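Local coordinates for SaTIE-TED (Staphylococcus aureus, PDB 6FX6), which is of unknown function but, as the thioester domain of a cell-wall-anchored surface protein, probably lets the bacterium attach covalently to host molecules, at residues A4-D9 against F38-E43; T61-D66 against P209-S214; I148-K153 against A188-P193; P193-I198 against W232-V237. All coordinates share one frame; numbering follows the deposited sequence.

Interaction 1: residues A4-D9 against F38-E43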
loop_
_atom_site.group_PDB
_atom_site.type_symbol
_atom_site.label_atom_id
_atom_site.label_comp_id
_atom_site.label_asym_id
_atom_site.label_seq_id
_atom_site.Cartn_x
_atom_site.Cartn_y
_atom_site.Cartn_z
ATOM N N ALA A 4 17.533 -6.643 -11.015
ATOM C CA ALA A 4 17.010 -6.512 -12.410
ATOM C C ALA A 4 16.354 -7.813 -12.891
ATOM O O ALA A 4 15.158 -7.832 -13.204
ATOM C CB ALA A 4 18.124 -6.087 -13.359
ATOM N N GLN A 5 17.142 -8.889 -12.936
ATOM C CA GLN A 5 16.661 -10.219 -13.324
ATOM C C GLN A 5 16.304 -10.988 -12.049
ATOM O O GLN A 5 17.159 -11.168 -11.180
ATOM C CB GLN A 5 17.733 -10.995 -14.111
ATOM C CG GLN A 5 18.448 -10.231 -15.229
ATOM C CD GLN A 5 17.603 -9.995 -16.473
ATOM O OE1 GLN A 5 16.400 -10.256 -16.499
ATOM N NE2 GLN A 5 18.246 -9.491 -17.520
ATOM N N GLN A 6 15.051 -11.426 -11.930
ATOM C CA GLN A 6 14.580 -12.126 -10.727
ATOM C C GLN A 6 13.746 -13.361 -11.071
ATOM O O GLN A 6 12.927 -13.335 -11.994
ATOM C CB GLN A 6 13.747 -11.187 -9.845
ATOM C CG GLN A 6 14.466 -9.930 -9.359
ATOM C CD GLN A 6 15.638 -10.205 -8.428
ATOM O OE1 GLN A 6 15.725 -11.260 -7.801
ATOM N NE2 GLN A 6 16.545 -9.243 -8.332
ATOM N N LYS A 7 13.956 -14.428 -10.303
ATOM C CA LYS A 7 13.216 -15.676 -10.456
ATOM C C LYS A 7 11.871 -15.553 -9.739
ATOM O O LYS A 7 11.811 -15.035 -8.625
ATOM C CB LYS A 7 14.026 -16.831 -9.863
ATOM C CG LYS A 7 13.641 -18.210 -10.379
ATOM C CD LYS A 7 14.626 -19.281 -9.921
ATOM C CE LYS A 7 15.907 -19.274 -10.747
ATOM N NZ LYS A 7 16.963 -20.138 -10.151
ATOM N N LEU A 8 10.800 -16.015 -10.381
ATOM C CA LEU A 8 9.475 -16.051 -9.749
ATOM C C LEU A 8 9.362 -17.308 -8.894
ATOM O O LEU A 8 9.441 -18.427 -9.417
ATOM C CB LEU A 8 8.359 -16.030 -10.798
ATOM C CG LEU A 8 6.906 -16.076 -10.309
ATOM C CD1 LEU A 8 6.612 -14.917 -9.375
ATOM C CD2 LEU A 8 5.951 -16.065 -11.489
ATOM N N ASP A 9 9.194 -17.112 -7.588
ATOM C CA ASP A 9 8.956 -18.198 -6.643
ATOM C C ASP A 9 7.480 -18.226 -6.262
ATOM O O ASP A 9 6.744 -17.271 -6.512
ATOM C CB ASP A 9 9.812 -18.024 -5.384
ATOM C CG ASP A 9 11.309 -18.013 -5.680
ATOM O OD1 ASP A 9 11.761 -18.734 -6.597
ATOM O OD2 ASP A 9 12.041 -17.289 -4.978
ATOM N N PHE A 38 2.617 -15.659 -4.837
ATOM C CA PHE A 38 3.861 -15.313 -5.524
ATOM C C PHE A 38 4.851 -14.583 -4.625
ATOM O O PHE A 38 4.468 -13.711 -3.837
ATOM C CB PHE A 38 3.573 -14.434 -6.745
ATOM C CG PHE A 38 2.699 -15.091 -7.783
ATOM C CD1 PHE A 38 3.195 -16.119 -8.580
ATOM C CD2 PHE A 38 1.384 -14.660 -7.984
ATOM C CE1 PHE A 38 2.395 -16.715 -9.551
ATOM C CE2 PHE A 38 0.579 -15.255 -8.949
ATOM C CZ PHE A 38 1.082 -16.285 -9.733
ATOM N N TYR A 39 6.123 -14.941 -4.766
ATOM C CA TYR A 39 7.236 -14.224 -4.150
ATOM C C TYR A 39 8.244 -13.864 -5.232
ATOM O O TYR A 39 8.485 -14.660 -6.130
ATOM C CB TYR A 39 7.929 -15.091 -3.092
ATOM C CG TYR A 39 7.103 -15.334 -1.848
ATOM C CD1 TYR A 39 6.063 -16.261 -1.850
ATOM C CD2 TYR A 39 7.373 -14.649 -0.660
ATOM C CE1 TYR A 39 5.305 -16.490 -0.715
ATOM C CE2 TYR A 39 6.624 -14.879 0.489
ATOM C CZ TYR A 39 5.589 -15.797 0.454
ATOM O OH TYR A 39 4.835 -16.025 1.578
ATOM N N VAL A 40 8.820 -12.664 -5.145
ATOM C CA VAL A 40 9.935 -12.259 -6.001
ATOM C C VAL A 40 11.005 -11.669 -5.100
ATOM O O VAL A 40 10.774 -10.646 -4.445
ATOM C CB VAL A 40 9.524 -11.215 -7.066
ATOM C CG1 VAL A 40 10.703 -10.884 -7.977
ATOM C CG2 VAL A 40 8.336 -11.716 -7.885
ATOM N N ASN A 41 12.156 -12.338 -5.059
ATOM C CA ASN A 41 13.299 -11.959 -4.217
ATOM C C ASN A 41 12.914 -11.697 -2.751
ATOM O O ASN A 41 13.336 -10.712 -2.148
ATOM C CB ASN A 41 14.041 -10.758 -4.831
ATOM C CG ASN A 41 15.514 -10.717 -4.452
ATOM O OD1 ASN A 41 16.037 -9.671 -4.086
ATOM N ND2 ASN A 41 16.192 -11.857 -4.550
ATOM N N GLY A 42 12.102 -12.597 -2.201
ATOM C CA GLY A 42 11.610 -12.489 -0.831
ATOM C C GLY A 42 10.327 -11.696 -0.639
ATOM O O GLY A 42 9.692 -11.830 0.401
ATOM N N GLU A 43 9.931 -10.886 -1.621
ATOM C CA GLU A 43 8.828 -9.930 -1.444
ATOM C C GLU A 43 7.527 -10.466 -2.030
ATOM O O GLU A 43 7.529 -11.121 -3.070
ATOM C CB GLU A 43 9.188 -8.577 -2.064
ATOM C CG GLU A 43 10.622 -8.142 -1.757
ATOM C CD GLU A 43 10.818 -6.638 -1.719
ATOM O OE1 GLU A 43 11.501 -6.105 -2.625
ATOM O OE2 GLU A 43 10.304 -5.995 -0.772
HETATM O O HOH W 1 12.743 -14.778 -6.149
HETATM O O HOH W 2 11.453 -15.329 -3.255
#
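Asp9 OD2 is gripped by two waters. One donates to it and accepts from Gly42 N; the other, 2.9 Å from OD2, also donates to Lys7 O and accepts from Asn41 N. A carboxylate suits this place because, through water, it satisfies two backbone N-H groups of the hairpin turn. That turn is type I' from Val40 to Glu43, with Asn41 and Gly42 at its centre, residues that readily adopt positive phi. The backbones of Asp9 and Tyr39 form an antiparallel hydrogen-bonded pair. Asp9 N reaches Tyr39 O at 2.9 Å, nearly along the C=O axis, whereas Tyr39 N, 3.0 Å from Asp9 O, sits above that carbonyl plane.

Leu8 has CG anti to its backbone N (chi1 179°). With chi2 at 58° as well, its CD1 lies obliquely to the Phe38 ring, 3.7 Å from Phe38 CD1, and also reaches Val40 CG2. Gln6 CB lies 3.6 Å from Val40 CG1.

Phe38 packs against Cys47 and Gln218, residue types consistent with the internal thioester of this family, though the contact itself does not establish it. Strand 5-13 runs between strands 30-40 and 59-64, and strand 43-47 flanks 30-40 beyond.

Interaction 2: residues T61-D66 against P209-S214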
loop_
_atom_site.group_PDB
_atom_site.type_symbol
_atom_site.label_atom_id
_atom_site.label_comp_id
_atom_site.label_asym_id
_atom_site.label_seq_id
_atom_site.Cartn_x
_atom_site.Cartn_y
_atom_site.Cartn_z
ATOM N N THR A 61 12.097 -10.149 -15.993
ATOM C CA THR A 61 12.792 -8.869 -16.042
ATOM C C THR A 61 11.923 -7.821 -15.350
ATOM O O THR A 61 10.756 -7.641 -15.712
ATOM C CB THR A 61 13.129 -8.439 -17.487
ATOM O OG1 THR A 61 11.996 -7.817 -18.104
ATOM C CG2 THR A 61 13.575 -9.640 -18.322
ATOM N N GLY A 62 12.502 -7.146 -14.358
ATOM C CA GLY A 62 11.816 -6.101 -13.606
ATOM C C GLY A 62 11.870 -4.759 -14.310
ATOM O O GLY A 62 12.949 -4.279 -14.658
ATOM N N ALA A 63 10.701 -4.164 -14.530
ATOM C CA ALA A 63 10.579 -2.800 -15.045
ATOM C C ALA A 63 9.577 -2.055 -14.172
ATOM O O ALA A 63 8.801 -2.687 -13.470
ATOM C CB ALA A 63 10.115 -2.824 -16.491
ATOM N N ASN A 64 9.582 -0.725 -14.227
ATOM C CA ASN A 64 8.669 0.080 -13.409
ATOM C C ASN A 64 7.211 -0.188 -13.796
ATOM O O ASN A 64 6.898 -0.401 -14.969
ATOM C CB ASN A 64 8.989 1.574 -13.536
ATOM C CG ASN A 64 8.305 2.410 -12.467
ATOM O OD1 ASN A 64 7.510 3.294 -12.770
ATOM N ND2 ASN A 64 8.605 2.122 -11.208
ATOM N N LEU A 65 6.325 -0.174 -12.802
ATOM C CA LEU A 65 4.897 -0.473 -12.999
ATOM C C LEU A 65 4.201 0.359 -14.088
ATOM O O LEU A 65 3.269 -0.126 -14.730
ATOM C CB LEU A 65 4.135 -0.311 -11.674
ATOM C CG LEU A 65 2.657 -0.717 -11.649
ATOM C CD1 LEU A 65 2.491 -2.204 -11.940
ATOM C CD2 LEU A 65 2.036 -0.357 -10.309
ATOM N N ASP A 66 4.642 1.599 -14.286
ATOM C CA ASP A 66 4.058 2.475 -15.318
ATOM C C ASP A 66 4.189 1.995 -16.778
ATOM O O ASP A 66 3.460 2.487 -17.640
ATOM C CB ASP A 66 4.557 3.930 -15.175
ATOM C CG ASP A 66 6.072 4.074 -15.333
ATOM O OD1 ASP A 66 6.757 3.102 -15.724
ATOM O OD2 ASP A 66 6.582 5.180 -15.044
ATOM N N PRO A 209 7.217 0.656 -7.358
ATOM C CA PRO A 209 6.558 -0.584 -7.745
ATOM C C PRO A 209 7.070 -1.120 -9.075
ATOM O O PRO A 209 7.213 -0.359 -10.030
ATOM C CB PRO A 209 5.073 -0.203 -7.824
ATOM C CG PRO A 209 5.044 1.264 -8.020
ATOM C CD PRO A 209 6.325 1.827 -7.479
ATOM N N LEU A 210 7.344 -2.421 -9.114
ATOM C CA LEU A 210 7.906 -3.081 -10.279
ATOM C C LEU A 210 6.888 -4.028 -10.905
ATOM O O LEU A 210 6.012 -4.560 -10.220
ATOM C CB LEU A 210 9.157 -3.866 -9.874
ATOM C CG LEU A 210 10.291 -3.071 -9.211
ATOM C CD1 LEU A 210 11.486 -3.965 -8.905
ATOM C CD2 LEU A 210 10.722 -1.904 -10.089
ATOM N N VAL A 211 7.004 -4.213 -12.218
ATOM C CA VAL A 211 6.279 -5.255 -12.937
ATOM C C VAL A 211 7.340 -6.209 -13.467
ATOM O O VAL A 211 8.405 -5.774 -13.916
ATOM C CB VAL A 211 5.349 -4.705 -14.058
ATOM C CG1 VAL A 211 6.087 -3.825 -15.062
ATOM C CG2 VAL A 211 4.641 -5.844 -14.782
ATOM N N TYR A 212 7.050 -7.504 -13.373
ATOM C CA TYR A 212 7.961 -8.564 -13.789
ATOM C C TYR A 212 7.328 -9.355 -14.919
ATOM O O TYR A 212 6.178 -9.788 -14.811
ATOM C CB TYR A 212 8.277 -9.478 -12.608
ATOM C CG TYR A 212 9.278 -8.877 -11.657
ATOM C CD1 TYR A 212 10.644 -8.977 -11.906
ATOM C CD2 TYR A 212 8.862 -8.197 -10.513
ATOM C CE1 TYR A 212 11.573 -8.416 -11.041
ATOM C CE2 TYR A 212 9.785 -7.636 -9.636
ATOM C CZ TYR A 212 11.139 -7.747 -9.907
ATOM O OH TYR A 212 12.058 -7.198 -9.052
ATOM N N THR A 213 8.100 -9.551 -15.988
ATOM C CA THR A 213 7.613 -10.123 -17.236
ATOM C C THR A 213 8.545 -11.243 -17.678
ATOM O O THR A 213 9.763 -11.078 -17.665
ATOM C CB THR A 213 7.551 -9.036 -18.328
ATOM O OG1 THR A 213 6.668 -7.990 -17.904
ATOM C CG2 THR A 213 7.058 -9.595 -19.661
ATOM N N SER A 214 7.959 -12.384 -18.047
ATOM C CA SER A 214 8.681 -13.489 -18.671
ATOM C C SER A 214 7.893 -13.965 -19.891
ATOM O O SER A 214 6.899 -14.683 -19.747
ATOM C CB SER A 214 8.872 -14.638 -17.680
ATOM O OG SER A 214 9.502 -15.745 -18.301
#
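Leu65 turns CG anti to its backbone N (chi1 -174°), and Val211 holds CG1 in the crowded position between its N and carbonyl carbon (chi1 55°). These torsions bring Leu65 CD2 to 3.9 Å from Pro209 CB, the two side chains crossing at about a right angle, and lay Val211 CG1 3.3 Å from Ala63 O. Tyr212, with CG beside its own N (chi1 -77°), leans its ring across the opposite strand, placing CE1 3.5 Å from Gly62 CA. The hydrogens of glycine suit this spot, because a CB there would collide with the ring.

Strands 59-64 and 210-213 pair antiparallel. Ala63 and Val211 form the tightest hydrogen-bonded pair: Val211 N gives to Ala63 O at 2.7 Å and Ala63 N to Val211 O at 2.9 Å, both nearly along the C=O axis. The Thr61 and Thr213 pair is looser, with Thr213 N 3.3 Å from Thr61 O. One residue past Asn64, Leu65 N donates to Pro209 O at 2.9 Å. Proline suits position 209 because it offers a carbonyl and a rigid apolar ring but has no N-H to satisfy.

The hold is therefore chiefly backbone to backbone, with a small apolar cluster at the Leu65 end and CA-H...O contacts, such as Gly62 CA to Val211 O, between the hydrogen bonds. It joins segments 143 residues apart at their closest ends into one antiparallel sheet, through neutral groups rather than ion pairs.

Interaction 3: residues I148-K153 against A188-P193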
loop_
_atom_site.group_PDB
_atom_site.type_symbol
_atom_site.label_atom_id
_atom_site.label_comp_id
_atom_site.label_asym_id
_atom_site.label_seq_id
_atom_site.Cartn_x
_atom_site.Cartn_y
_atom_site.Cartn_z
ATOM N N ILE A 148 6.429 29.399 15.548
ATOM C CA ILE A 148 6.840 28.807 16.821
ATOM C C ILE A 148 8.168 29.437 17.256
ATOM O O ILE A 148 9.090 29.565 16.448
ATOM C CB ILE A 148 6.937 27.259 16.724
ATOM C CG1 ILE A 148 7.104 26.633 18.114
ATOM C CG2 ILE A 148 8.062 26.815 15.787
ATOM C CD1 ILE A 148 7.037 25.125 18.119
ATOM N N LYS A 149 8.246 29.850 18.519
ATOM C CA LYS A 149 9.479 30.424 19.065
ATOM C C LYS A 149 10.431 29.323 19.500
ATOM O O LYS A 149 9.993 28.285 20.005
ATOM C CB LYS A 149 9.178 31.348 20.246
ATOM C CG LYS A 149 8.278 32.515 19.873
ATOM C CD LYS A 149 8.498 33.728 20.758
ATOM C CE LYS A 149 7.734 34.927 20.216
ATOM N NZ LYS A 149 8.025 36.167 20.985
ATOM N N VAL A 150 11.727 29.553 19.294
ATOM C CA VAL A 150 12.770 28.626 19.748
ATOM C C VAL A 150 12.667 28.431 21.260
ATOM O O VAL A 150 12.531 29.403 22.007
ATOM C CB VAL A 150 14.190 29.128 19.358
ATOM C CG1 VAL A 150 15.286 28.432 20.162
ATOM C CG2 VAL A 150 14.422 28.935 17.865
ATOM N N GLY A 151 12.715 27.171 21.690
ATOM C CA GLY A 151 12.613 26.819 23.103
ATOM C C GLY A 151 11.211 26.410 23.517
ATOM O O GLY A 151 11.047 25.413 24.219
ATOM N N GLU A 152 10.202 27.165 23.077
ATOM C CA GLU A 152 8.827 26.998 23.557
ATOM C C GLU A 152 8.127 25.806 22.904
ATOM O O GLU A 152 7.966 25.754 21.686
ATOM C CB GLU A 152 8.016 28.274 23.319
ATOM C CG GLU A 152 8.562 29.495 24.053
ATOM C CD GLU A 152 7.670 30.726 23.935
ATOM O OE1 GLU A 152 6.884 30.830 22.964
ATOM O OE2 GLU A 152 7.760 31.602 24.821
ATOM N N LYS A 153 7.713 24.851 23.730
ATOM C CA LYS A 153 7.009 23.671 23.252
ATOM C C LYS A 153 5.637 24.079 22.700
ATOM O O LYS A 153 4.908 24.844 23.334
ATOM C CB LYS A 153 6.874 22.629 24.375
ATOM C CG LYS A 153 6.294 21.295 23.914
ATOM C CD LYS A 153 7.034 20.079 24.467
ATOM C CE LYS A 153 6.441 19.559 25.764
ATOM N NZ LYS A 153 7.071 18.273 26.186
ATOM N N ALA A 188 11.290 23.189 18.767
ATOM C CA ALA A 188 12.351 23.499 17.813
ATOM C C ALA A 188 13.407 24.356 18.484
ATOM O O ALA A 188 13.073 25.250 19.262
ATOM C CB ALA A 188 11.780 24.227 16.610
ATOM N N ASP A 189 14.674 24.087 18.169
ATOM C CA ASP A 189 15.811 24.824 18.747
ATOM C C ASP A 189 16.511 25.666 17.665
ATOM O O ASP A 189 16.055 25.706 16.523
ATOM C CB ASP A 189 16.767 23.868 19.499
ATOM C CG ASP A 189 17.314 22.750 18.627
ATOM O OD1 ASP A 189 17.957 23.043 17.598
ATOM O OD2 ASP A 189 17.115 21.566 18.985
ATOM N N LYS A 190 17.601 26.345 18.028
ATOM C CA LYS A 190 18.327 27.237 17.107
ATOM C C LYS A 190 18.927 26.555 15.876
ATOM O O LYS A 190 19.160 27.227 14.870
ATOM C CB LYS A 190 19.433 28.002 17.842
ATOM C CG LYS A 190 18.919 29.028 18.835
ATOM C CD LYS A 190 20.062 29.797 19.466
ATOM C CE LYS A 190 19.596 30.598 20.668
ATOM N NZ LYS A 190 20.751 31.263 21.329
ATOM N N ASN A 191 19.188 25.246 15.954
ATOM C CA ASN A 191 19.660 24.483 14.792
ATOM C C ASN A 191 18.574 24.222 13.757
ATOM O O ASN A 191 18.890 23.852 12.630
ATOM C CB ASN A 191 20.268 23.140 15.213
ATOM C CG ASN A 191 21.581 23.289 15.953
ATOM O OD1 ASN A 191 22.132 24.386 16.081
ATOM N ND2 ASN A 191 22.098 22.169 16.437
ATOM N N ALA A 192 17.306 24.375 14.140
ATOM C CA ALA A 192 16.199 24.230 13.203
ATOM C C ALA A 192 16.306 25.263 12.091
ATOM O O ALA A 192 16.618 26.425 12.362
ATOM C CB ALA A 192 14.866 24.386 13.914
ATOM N N PRO A 193 16.047 24.851 10.837
ATOM C CA PRO A 193 16.008 25.842 9.765
ATOM C C PRO A 193 14.801 26.775 9.946
ATOM O O PRO A 193 13.891 26.463 10.725
ATOM C CB PRO A 193 15.887 24.988 8.505
ATOM C CG PRO A 193 15.188 23.756 8.958
ATOM C CD PRO A 193 15.622 23.517 10.371
HETATM O O HOH W 3 9.998 25.547 19.965
#
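Two loops meet here at the end of a small beta domain. The one after strand 183-188 folds as a type I beta turn from Asp189 to Ala192, reinforced by an Asx turn, and lies beside the bend that follows strand 145-149.

One direct hydrogen bond joins the two loops: Gly151 N points nearly along the C=O axis of Ala188, 3.1 Å from Ala188 O. The same oxygen receives a CA-H...O contact from Val150 CA at 3.4 Å. Glycine fits position 151 because its positive phi would press a CB against the carbonyl oxygen before it.

A water adds a second bridge. It accepts from Ala188 N at 2.9 Å and is placed to donate to Lys149 O and to Glu152 O, each 2.7 Å away, so it links the end of strand 183-188 to both sides of the bend after strand 145-149.

The apolar part rests on Val150, whose two methyls lie against the backbone of Asp189 and Lys190. Its CG1 lies 3.9 Å from Lys190 CG; on the sheet side it touches Val237. Lys190 contributes only the root of its side chain, and its extended remainder carries the charge away.

Within the turn, Ala192 N donates to Asp189 O at 3.0 Å. Aspartate suits position 189 because its carboxylate can accept from the N-H two residues on: Asn191 N donates to the anti lone pair of Asp189 OD1, also at 3.0 Å.

Interaction 4: residues P193-I198 against W232-V237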
loop_
_atom_site.group_PDB
_atom_site.type_symbol
_atom_site.label_atom_id
_atom_site.label_comp_id
_atom_site.label_asym_id
_atom_site.label_seq_id
_atom_site.Cartn_x
_atom_site.Cartn_y
_atom_site.Cartn_z
ATOM N N PRO A 193 16.047 24.851 10.837
ATOM C CA PRO A 193 16.008 25.842 9.765
ATOM C C PRO A 193 14.801 26.775 9.946
ATOM O O PRO A 193 13.891 26.463 10.725
ATOM C CB PRO A 193 15.887 24.988 8.505
ATOM C CG PRO A 193 15.188 23.756 8.958
ATOM C CD PRO A 193 15.622 23.517 10.371
ATOM N N ASP A 194 14.808 27.912 9.260
ATOM C CA ASP A 194 13.779 28.935 9.472
ATOM C C ASP A 194 12.384 28.414 9.110
ATOM O O ASP A 194 11.412 28.689 9.817
ATOM C CB ASP A 194 14.110 30.219 8.700
ATOM C CG ASP A 194 15.340 30.941 9.252
ATOM O OD1 ASP A 194 15.543 30.945 10.487
ATOM O OD2 ASP A 194 16.102 31.520 8.446
ATOM N N ASN A 195 12.306 27.635 8.034
ATOM C CA ASN A 195 11.086 26.941 7.659
ATOM C C ASN A 195 11.332 25.442 7.779
ATOM O O ASN A 195 11.991 24.847 6.928
ATOM C CB ASN A 195 10.671 27.354 6.248
ATOM C CG ASN A 195 10.368 28.838 6.157
ATOM O OD1 ASN A 195 11.217 29.635 5.750
ATOM N ND2 ASN A 195 9.177 29.223 6.586
ATOM N N ALA A 196 10.819 24.849 8.859
ATOM C CA ALA A 196 11.053 23.444 9.188
ATOM C C ALA A 196 9.780 22.623 9.012
ATOM O O ALA A 196 8.792 22.843 9.716
ATOM C CB ALA A 196 11.557 23.329 10.614
ATOM N N THR A 197 9.819 21.665 8.086
ATOM C CA THR A 197 8.649 20.868 7.731
ATOM C C THR A 197 8.666 19.507 8.432
ATOM O O THR A 197 9.634 18.754 8.319
ATOM C CB THR A 197 8.556 20.699 6.207
ATOM O OG1 THR A 197 8.388 21.989 5.612
ATOM C CG2 THR A 197 7.381 19.815 5.813
ATOM N N ILE A 198 7.579 19.223 9.154
ATOM C CA ILE A 198 7.345 17.944 9.810
ATOM C C ILE A 198 6.409 17.104 8.933
ATOM O O ILE A 198 5.364 17.593 8.507
ATOM C CB ILE A 198 6.714 18.157 11.207
ATOM C CG1 ILE A 198 7.700 18.916 12.107
ATOM C CG2 ILE A 198 6.324 16.824 11.830
ATOM C CD1 ILE A 198 7.146 19.331 13.453
ATOM N N TRP A 232 1.493 17.024 6.495
ATOM C CA TRP A 232 2.660 17.827 6.832
ATOM C C TRP A 232 2.317 19.238 7.280
ATOM O O TRP A 232 1.285 19.814 6.912
ATOM C CB TRP A 232 3.687 17.850 5.686
ATOM C CG TRP A 232 3.222 18.441 4.385
ATOM C CD1 TRP A 232 2.753 17.755 3.303
ATOM C CD2 TRP A 232 3.223 19.827 4.009
ATOM N NE1 TRP A 232 2.444 18.621 2.286
ATOM C CE2 TRP A 232 2.720 19.900 2.689
ATOM C CE3 TRP A 232 3.587 21.012 4.660
ATOM C CZ2 TRP A 232 2.574 21.117 2.003
ATOM C CZ3 TRP A 232 3.440 22.232 3.975
ATOM C CH2 TRP A 232 2.942 22.267 2.658
ATOM N N LEU A 233 3.236 19.779 8.069
ATOM C CA LEU A 233 3.090 21.068 8.718
ATOM C C LEU A 233 4.449 21.742 8.708
ATOM O O LEU A 233 5.451 21.124 9.104
ATOM C CB LEU A 233 2.613 20.834 10.148
ATOM C CG LEU A 233 2.499 21.989 11.146
ATOM C CD1 LEU A 233 1.371 21.719 12.130
ATOM C CD2 LEU A 233 3.795 22.212 11.900
ATOM N N THR A 234 4.489 23.000 8.266
ATOM C CA THR A 234 5.732 23.763 8.223
ATOM C C THR A 234 5.769 24.744 9.384
ATOM O O THR A 234 4.875 25.573 9.525
ATOM C CB THR A 234 5.892 24.499 6.879
ATOM O OG1 THR A 234 5.949 23.531 5.825
ATOM C CG2 THR A 234 7.180 25.336 6.846
ATOM N N LEU A 235 6.803 24.637 10.217
ATOM C CA LEU A 235 7.014 25.579 11.314
ATOM C C LEU A 235 7.850 26.755 10.838
ATOM O O LEU A 235 8.870 26.556 10.189
ATOM C CB LEU A 235 7.750 24.905 12.459
ATOM C CG LEU A 235 7.138 23.636 13.053
ATOM C CD1 LEU A 235 8.134 22.968 13.991
ATOM C CD2 LEU A 235 5.839 23.939 13.778
ATOM N N GLN A 236 7.413 27.971 11.160
ATOM C CA GLN A 236 8.203 29.174 10.929
ATOM C C GLN A 236 8.930 29.460 12.242
ATOM O O GLN A 236 8.331 29.963 13.196
ATOM C CB GLN A 236 7.309 30.345 10.518
ATOM C CG GLN A 236 6.561 30.133 9.206
ATOM C CD GLN A 236 5.572 31.250 8.883
ATOM O OE1 GLN A 236 5.021 31.900 9.777
ATOM N NE2 GLN A 236 5.331 31.466 7.591
ATOM N N VAL A 237 10.218 29.119 12.290
ATOM C CA VAL A 237 10.968 29.111 13.547
ATOM C C VAL A 237 11.466 30.527 13.831
ATOM O O VAL A 237 12.259 31.067 13.064
ATOM C CB VAL A 237 12.148 28.112 13.512
ATOM C CG1 VAL A 237 12.786 27.982 14.890
ATOM C CG2 VAL A 237 11.672 26.744 13.023
#
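Five backbone hydrogen bonds tie residues 193-198 to the antiparallel strand 232-237. Ala196 and Leu235 exchange a pair, the shorter being Leu235 N to Ala196 O at 2.7 Å, with the donor above the carbonyl plane. Ile198 and Leu233 exchange another, both in plane, and Val237 N reaches Asp194 O at 2.8 Å just before the strand begins. CA-H...O contacts lie between these pairs, as from Thr234 CA to Ala196 O at 3.5 Å, and Trp232 CA makes one to Ile198 O beyond the last pair.

One side-chain hydrogen bond crosses the strands. Thr197 and Thr234 form a non-hydrogen-bonded pair whose CA atoms are only 4.1 Å apart, and each sets OG1 beside its own backbone N (chi1 -63° and -62°). Thr197 OG1 and Thr234 OG1 therefore lie 2.9 Å apart, and either could be the donor. Beta-branched threonine suits a strand and here also supplies the polar link.

The strands are the central pair of a four-stranded mixed sheet that packs on a three-stranded one, a beta-sandwich arrangement. The face bearing Ala196, Ile198, Leu233 and Leu235 accordingly is apolar, and Ile198 and Leu235 both touch Val175 and Val186 of the second sheet.

Among the van der Waals contacts, Ile198 CD1 meets Leu235 CD1 at 3.8 Å, crossing obliquely. Small Ala196 sets CB 4.2 Å from Val237 CG2. On the threonine face, Asn195 and Gln236 lie side by side, while Thr197 CG2 sits obliquely to the Trp232 ring.

Overall arrangement
The four contacts fall into two groups, one in each half of an elongated molecule. Interactions 1 and 2, centres 11 Å apart, share one antiparallel sheet: Ala4 O accepts a probable hydrogen bond from Gly62 N, and Val40 CG1 packs on the Tyr212 ring. Interactions 3 and 4, centres 10 Å apart, share Pro193 and both reach the four-stranded sheet, where Ile148 N makes a probable hydrogen bond to Gln236 O. Between the groups no atoms touch, interactions 2 and 4 being about 20 Å apart at their nearest atoms. The segments of these two nevertheless alternate along the chain, which thus returns from one half to the other. A bound zinc ion lies about 13 Å from the Phe38 side chain.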